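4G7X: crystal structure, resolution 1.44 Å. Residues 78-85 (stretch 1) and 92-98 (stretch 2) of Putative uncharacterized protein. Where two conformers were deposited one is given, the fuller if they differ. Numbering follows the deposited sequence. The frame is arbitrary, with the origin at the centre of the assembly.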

ATOM      1  N   SER A  78     -14.778 -19.197  -9.000  1.00  9.54           N
ATOM      2  CA  SER A  78     -15.551 -18.075  -9.521  1.00  9.76           C
ATOM      3  C   SER A  78     -16.836 -17.889  -8.716  1.00 10.04           C
ATOM      4  O   SER A  78     -17.851 -18.518  -9.014  1.00 10.23           O
ATOM      5  CB  SER A  78     -15.866 -18.271 -11.006  1.00  9.72           C
ATOM      6  OG  SER A  78     -16.451 -17.093 -11.535  1.00  9.80           O
ATOM      7  N   PRO A  79     -16.796 -17.023  -7.688  1.00 10.27           N
ATOM      8  CA  PRO A  79     -17.962 -16.877  -6.823  1.00 10.42           C
ATOM      9  C   PRO A  79     -19.003 -15.915  -7.383  1.00 10.45           C
ATOM     10  O   PRO A  79     -18.659 -14.959  -8.080  1.00 10.24           O
ATOM     11  CB  PRO A  79     -17.360 -16.303  -5.544  1.00 10.59           C
ATOM     12  CG  PRO A  79     -16.206 -15.490  -6.014  1.00 10.72           C
ATOM     13  CD  PRO A  79     -15.673 -16.176  -7.245  1.00 10.40           C
ATOM     14  N   ASN A  80     -20.269 -16.171  -7.066  1.00 10.58           N
ATOM     15  CA  ASN A  80     -21.338 -15.235  -7.379  1.00 10.80           C
ATOM     16  C   ASN A  80     -21.441 -14.212  -6.259  1.00 10.73           C
ATOM     17  O   ASN A  80     -22.273 -14.334  -5.355  1.00 11.24           O
ATOM     18  CB  ASN A  80     -22.671 -15.966  -7.586  1.00 11.26           C
ATOM     19  CG  ASN A  80     -23.766 -15.054  -8.103  1.00 11.63           C
ATOM     20  OD1 ASN A  80     -23.526 -13.898  -8.449  1.00 12.07           O
ATOM     21  ND2 ASN A  80     -24.983 -15.578  -8.159  1.00 12.45           N
ATOM     22  N   TRP A  81     -20.560 -13.218  -6.322  1.00 10.35           N
ATOM     23  CA  TRP A  81     -20.480 -12.167  -5.315  1.00 10.15           C
ATOM     24  C   TRP A  81     -20.791 -10.824  -5.903  1.00 10.07           C
ATOM     25  O   TRP A  81     -20.600 -10.613  -7.102  1.00 10.33           O
ATOM     26  CB  TRP A  81     -19.076 -12.106  -4.724  1.00  9.91           C
ATOM     27  CG  TRP A  81     -18.672 -13.248  -3.832  1.00  9.84           C
ATOM     28  CD1 TRP A  81     -19.465 -14.273  -3.319  1.00  9.76           C
ATOM     29  CD2 TRP A  81     -17.339 -13.485  -3.278  1.00  9.86           C
ATOM     30  NE1 TRP A  81     -18.725 -15.113  -2.525  1.00  9.83           N
ATOM     31  CE2 TRP A  81     -17.441 -14.691  -2.453  1.00  9.80           C
ATOM     32  CE3 TRP A  81     -16.114 -12.837  -3.380  1.00  9.70           C
ATOM     33  CZ2 TRP A  81     -16.344 -15.215  -1.779  1.00  9.89           C
ATOM     34  CZ3 TRP A  81     -15.022 -13.366  -2.689  1.00  9.75           C
ATOM     35  CH2 TRP A  81     -15.137 -14.529  -1.910  1.00  9.77           C
ATOM     36  N   PRO A  82     -21.244  -9.876  -5.060  1.00 10.09           N
ATOM     37  CA  PRO A  82     -21.445  -8.507  -5.513  1.00  9.95           C
ATOM     38  C   PRO A  82     -20.120  -7.785  -5.726  1.00  9.92           C
ATOM     39  O   PRO A  82     -19.076  -8.240  -5.255  1.00  9.83           O
ATOM     40  CB  PRO A  82     -22.193  -7.860  -4.342  1.00  9.98           C
ATOM     41  CG  PRO A  82     -21.703  -8.601  -3.149  1.00 10.13           C
ATOM     42  CD  PRO A  82     -21.472 -10.017  -3.609  1.00 10.16           C
ATOM     43  N   MET A  83     -20.165  -6.669  -6.438  1.00 10.10           N
ATOM     44  CA  MET A  83     -19.007  -5.800  -6.563  1.00 10.12           C
ATOM     45  C   MET A  83     -18.752  -5.106  -5.229  1.00  9.84           C
ATOM     46  O   MET A  83     -19.694  -4.726  -4.527  1.00  9.90           O
ATOM     47  CB  MET A  83     -19.225  -4.767  -7.672  1.00 10.92           C
ATOM     48  CG  MET A  83     -19.468  -5.375  -9.054  1.00 11.60           C
ATOM     49  SD  MET A  83     -18.143  -6.453  -9.643  1.00 13.02           S
ATOM     50  CE  MET A  83     -16.795  -5.292  -9.779  1.00 12.99           C
ATOM     51  N   CYS A  84     -17.481  -4.969  -4.863  1.00  9.45           N
ATOM     52  CA  CYS A  84     -17.134  -4.215  -3.661  1.00  9.20           C
ATOM     53  C   CYS A  84     -17.644  -2.787  -3.786  1.00  9.34           C
ATOM     54  O   CYS A  84     -17.587  -2.190  -4.865  1.00  9.81           O
ATOM     55  CB  CYS A  84     -15.619  -4.208  -3.432  1.00  8.95           C
ATOM     56  SG  CYS A  84     -14.861  -5.847  -3.309  1.00  8.63           S
ATOM     57  N   ASP A  85     -18.147  -2.246  -2.682  1.00  9.07           N
ATOM     58  CA  ASP A  85     -18.610  -0.865  -2.656  1.00  9.27           C
ATOM     59  C   ASP A  85     -17.465   0.026  -2.215  1.00  9.31           C
ATOM     60  O   ASP A  85     -16.915  -0.138  -1.123  1.00  8.87           O
ATOM     61  CB  ASP A  85     -19.816  -0.709  -1.725  1.00  9.25           C
ATOM     62  CG  ASP A  85     -20.534   0.628  -1.903  1.00  9.45           C
ATOM     63  OD1 ASP A  85     -21.684   0.754  -1.442  1.00  9.75           O
ATOM     64  OD2 ASP A  85     -19.957   1.560  -2.493  1.00  9.35           O
ATOM     65  N   GLU A  92     -18.720  -8.072   2.812  0.50  9.71           N
ATOM     66  CA  GLU A  92     -17.435  -8.551   3.330  0.50 10.07           C
ATOM     67  C   GLU A  92     -16.778  -9.618   2.451  0.50 10.00           C
ATOM     68  O   GLU A  92     -15.658 -10.039   2.732  0.50  9.86           O
ATOM     69  CB  GLU A  92     -17.546  -9.026   4.781  0.50 10.67           C
ATOM     70  CG  GLU A  92     -18.393 -10.268   4.970  0.50 11.36           C
ATOM     71  CD  GLU A  92     -19.874  -9.978   4.873  0.50 12.11           C
ATOM     72  OE1 GLU A  92     -20.274  -8.806   5.043  0.50 12.72           O
ATOM     73  OE2 GLU A  92     -20.638 -10.932   4.632  0.50 12.61           O
ATOM     74  N   ARG A  93     -17.481 -10.053   1.405  1.00  9.88           N
ATOM     75  CA  ARG A  93     -16.882 -10.865   0.340  1.00 10.10           C
ATOM     76  C   ARG A  93     -17.370 -10.290  -0.968  1.00  9.58           C
ATOM     77  O   ARG A  93     -18.574 -10.219  -1.208  1.00  9.67           O
ATOM     78  CB  ARG A  93     -17.269 -12.337   0.459  1.00 11.19           C
ATOM     79  CG  ARG A  93     -16.563 -13.022   1.602  1.00 12.70           C
ATOM     80  CD  ARG A  93     -16.814 -14.515   1.646  1.00 14.23           C
ATOM     81  NE  ARG A  93     -15.921 -15.072   2.654  1.00 15.91           N
ATOM     82  CZ  ARG A  93     -16.158 -15.015   3.962  1.00 16.69           C
ATOM     83  NH1 ARG A  93     -17.279 -14.466   4.407  1.00 17.65           N
ATOM     84  NH2 ARG A  93     -15.280 -15.516   4.820  1.00 17.73           N
ATOM     85  N   CYS A  94     -16.446  -9.839  -1.807  1.00  8.91           N
ATOM     86  CA  CYS A  94     -16.851  -9.091  -2.989  1.00  8.73           C
ATOM     87  C   CYS A  94     -15.815  -9.131  -4.102  1.00  8.68           C
ATOM     88  O   CYS A  94     -14.662  -9.494  -3.871  1.00  8.48           O
ATOM     89  CB  CYS A  94     -17.186  -7.641  -2.602  1.00  8.74           C
ATOM     90  SG  CYS A  94     -15.861  -6.733  -1.759  1.00  8.42           S
ATOM     91  N   ILE A  95     -16.244  -8.769  -5.308  1.00  8.78           N
ATOM     92  CA  ILE A  95     -15.356  -8.687  -6.464  1.00  9.08           C
ATOM     93  C   ILE A  95     -14.899  -7.240  -6.613  1.00  9.51           C
ATOM     94  O   ILE A  95     -15.726  -6.329  -6.657  1.00  9.28           O
ATOM     95  CB  ILE A  95     -16.072  -9.180  -7.746  1.00  9.07           C
ATOM     96  CG1 ILE A  95     -16.551 -10.625  -7.561  1.00  9.17           C
ATOM     97  CG2 ILE A  95     -15.163  -9.038  -8.963  1.00  9.06           C
ATOM     98  CD1 ILE A  95     -17.433 -11.139  -8.682  1.00  9.36           C
ATOM     99  N   TYR A  96     -13.588  -7.015  -6.668  1.00 10.18           N
ATOM    100  CA  TYR A  96     -13.080  -5.643  -6.748  1.00 11.49           C
ATOM    101  C   TYR A  96     -13.209  -5.055  -8.157  1.00 13.26           C
ATOM    102  O   TYR A  96     -12.953  -5.749  -9.141  1.00 14.09           O
ATOM    103  CB  TYR A  96     -11.637  -5.539  -6.247  1.00 10.98           C
ATOM    104  CG  TYR A  96     -11.349  -4.192  -5.617  1.00 10.44           C
ATOM    105  CD1 TYR A  96     -11.801  -3.896  -4.331  1.00 10.35           C
ATOM    106  CD2 TYR A  96     -10.652  -3.209  -6.313  1.00 10.43           C
ATOM    107  CE1 TYR A  96     -11.559  -2.661  -3.752  1.00 10.04           C
ATOM    108  CE2 TYR A  96     -10.403  -1.971  -5.743  1.00 10.07           C
ATOM    109  CZ  TYR A  96     -10.865  -1.700  -4.467  1.00 10.00           C
ATOM    110  OH  TYR A  96     -10.613  -0.470  -3.905  1.00  9.89           O
ATOM    111  N   PRO A  97     -13.643  -3.781  -8.258  1.00 15.08           N
ATOM    112  CA  PRO A  97     -13.716  -3.110  -9.565  1.00 17.16           C
ATOM    113  C   PRO A  97     -12.380  -2.487  -9.995  1.00 19.87           C
ATOM    114  O   PRO A  97     -12.273  -1.264 -10.130  1.00 21.63           O
ATOM    115  CB  PRO A  97     -14.790  -2.037  -9.348  1.00 16.67           C
ATOM    116  CG  PRO A  97     -14.760  -1.746  -7.887  1.00 16.10           C
ATOM    117  CD  PRO A  97     -14.263  -2.981  -7.184  1.00 15.21           C
ATOM    118  N   TYR A  98     -11.379  -3.335 -10.225  1.00 22.93           N
ATOM    119  CA  TYR A  98     -10.027  -2.890 -10.593  1.00 25.87           C
ATOM    120  C   TYR A  98      -9.856  -2.551 -12.082  1.00 27.92           C
ATOM    121  O   TYR A  98     -10.438  -3.212 -12.950  1.00 28.42           O
ATOM    122  CB  TYR A  98      -8.992  -3.939 -10.160  1.00 25.78           C
ATOM    123  CG  TYR A  98      -7.600  -3.727 -10.726  1.00 26.16           C
ATOM    124  CD1 TYR A  98      -6.742  -2.769 -10.181  1.00 25.98           C
ATOM    125  CD2 TYR A  98      -7.148  -4.478 -11.810  1.00 26.17           C
ATOM    126  CE1 TYR A  98      -5.470  -2.570 -10.701  1.00 26.52           C
ATOM    127  CE2 TYR A  98      -5.879  -4.286 -12.337  1.00 26.53           C
ATOM    128  CZ  TYR A  98      -5.045  -3.333 -11.778  1.00 26.86           C
ATOM    129  OH  TYR A  98      -3.785  -3.144 -12.301  1.00 27.63           O
TER

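The two stretches are joined by a covalent link, a short backbone bridge and a set of side chains that fit around both, together burying 587 Å² of surface, both sides summed. Stretch 1 has no regular secondary structure, yet Met 83 and Ile 95 form a single beta bridge, their CA atoms 4.7 Å apart. Ile 95 N donates to Pro 82 O at 2.9 Å, and Cys 84 N donates to Ile 95 O, also at 2.9 Å, each with an angle of 167° at the hydrogen. Ile 95 thus uses both its backbone NH and its carbonyl to grip the residues before and after Met 83. Met 83 CA lies 3.3 Å from Ile 95 O in a CA-H...O contact.

One residue further along, the disulfide fastens the pair. Cys 84 SG and Cys 94 SG are 2.0 Å apart, with a chi3 of 94°, close to the relaxed value for such a bond. The CA-to-CB bond of Cys 84 points toward stretch 2, whereas that of Cys 94 points away overall; chi1 in the m well for Cys 84 and the p well for Cys 94 lets the two sulfurs meet. Both cysteines are buried. The compact sulfur of Cys 84 also packs against Tyr 96, with Cys 84 SG 3.8 Å from Tyr 96 CD1 and an oblique approach to the ring, while Cys 84 CB rests 4.2 Å from Pro 97 CD.

Trp 81 supplies the broad surface of the contact. With its CA-to-CB bond directed toward stretch 2 and chi1 at -71°, its indole lies alongside Arg 93 and Cys 94. Arg 93 covers one face: Arg 93 CB sits 3.6 Å from the centroid of the six-membered ring of Trp 81 and only 7° off the ring normal, a CH-pi contact almost along that normal. The aliphatic part of the arginine continues the cover, Arg 93 CD coming 3.5 Å from Trp 81 CZ2, so that a long, flexible residue can offer methylenes to a flat aromatic surface. The backbone follows closely too, with Cys 94 N 3.4 Å from Trp 81 CE3.

The branched side chain of Ile 95 is the bump that fills the neighbouring hollow. Ile 95 CD1 sits in a notch beside Trp 81 CB, bordered by Trp 81 O at 3.6 Å and Pro 79 O at 4.1 Å, and Ile 95 CG1 is 4.1 Å from Trp 81 CB. Against Ile 95 CB lies the sulfur of Met 83, with Met 83 SD 3.9 Å away. Met 83 starts with its CA-to-CB bond away from stretch 2, but three successive m torsions curl the chain back so that its end comes nearer. Met 83 CE settles 3.8 Å from Pro 97 CB and 3.9 Å from Tyr 96 O. The flexible thioether can thus follow the contour from isoleucine to proline, although Met 83 and Pro 97 both remain exposed.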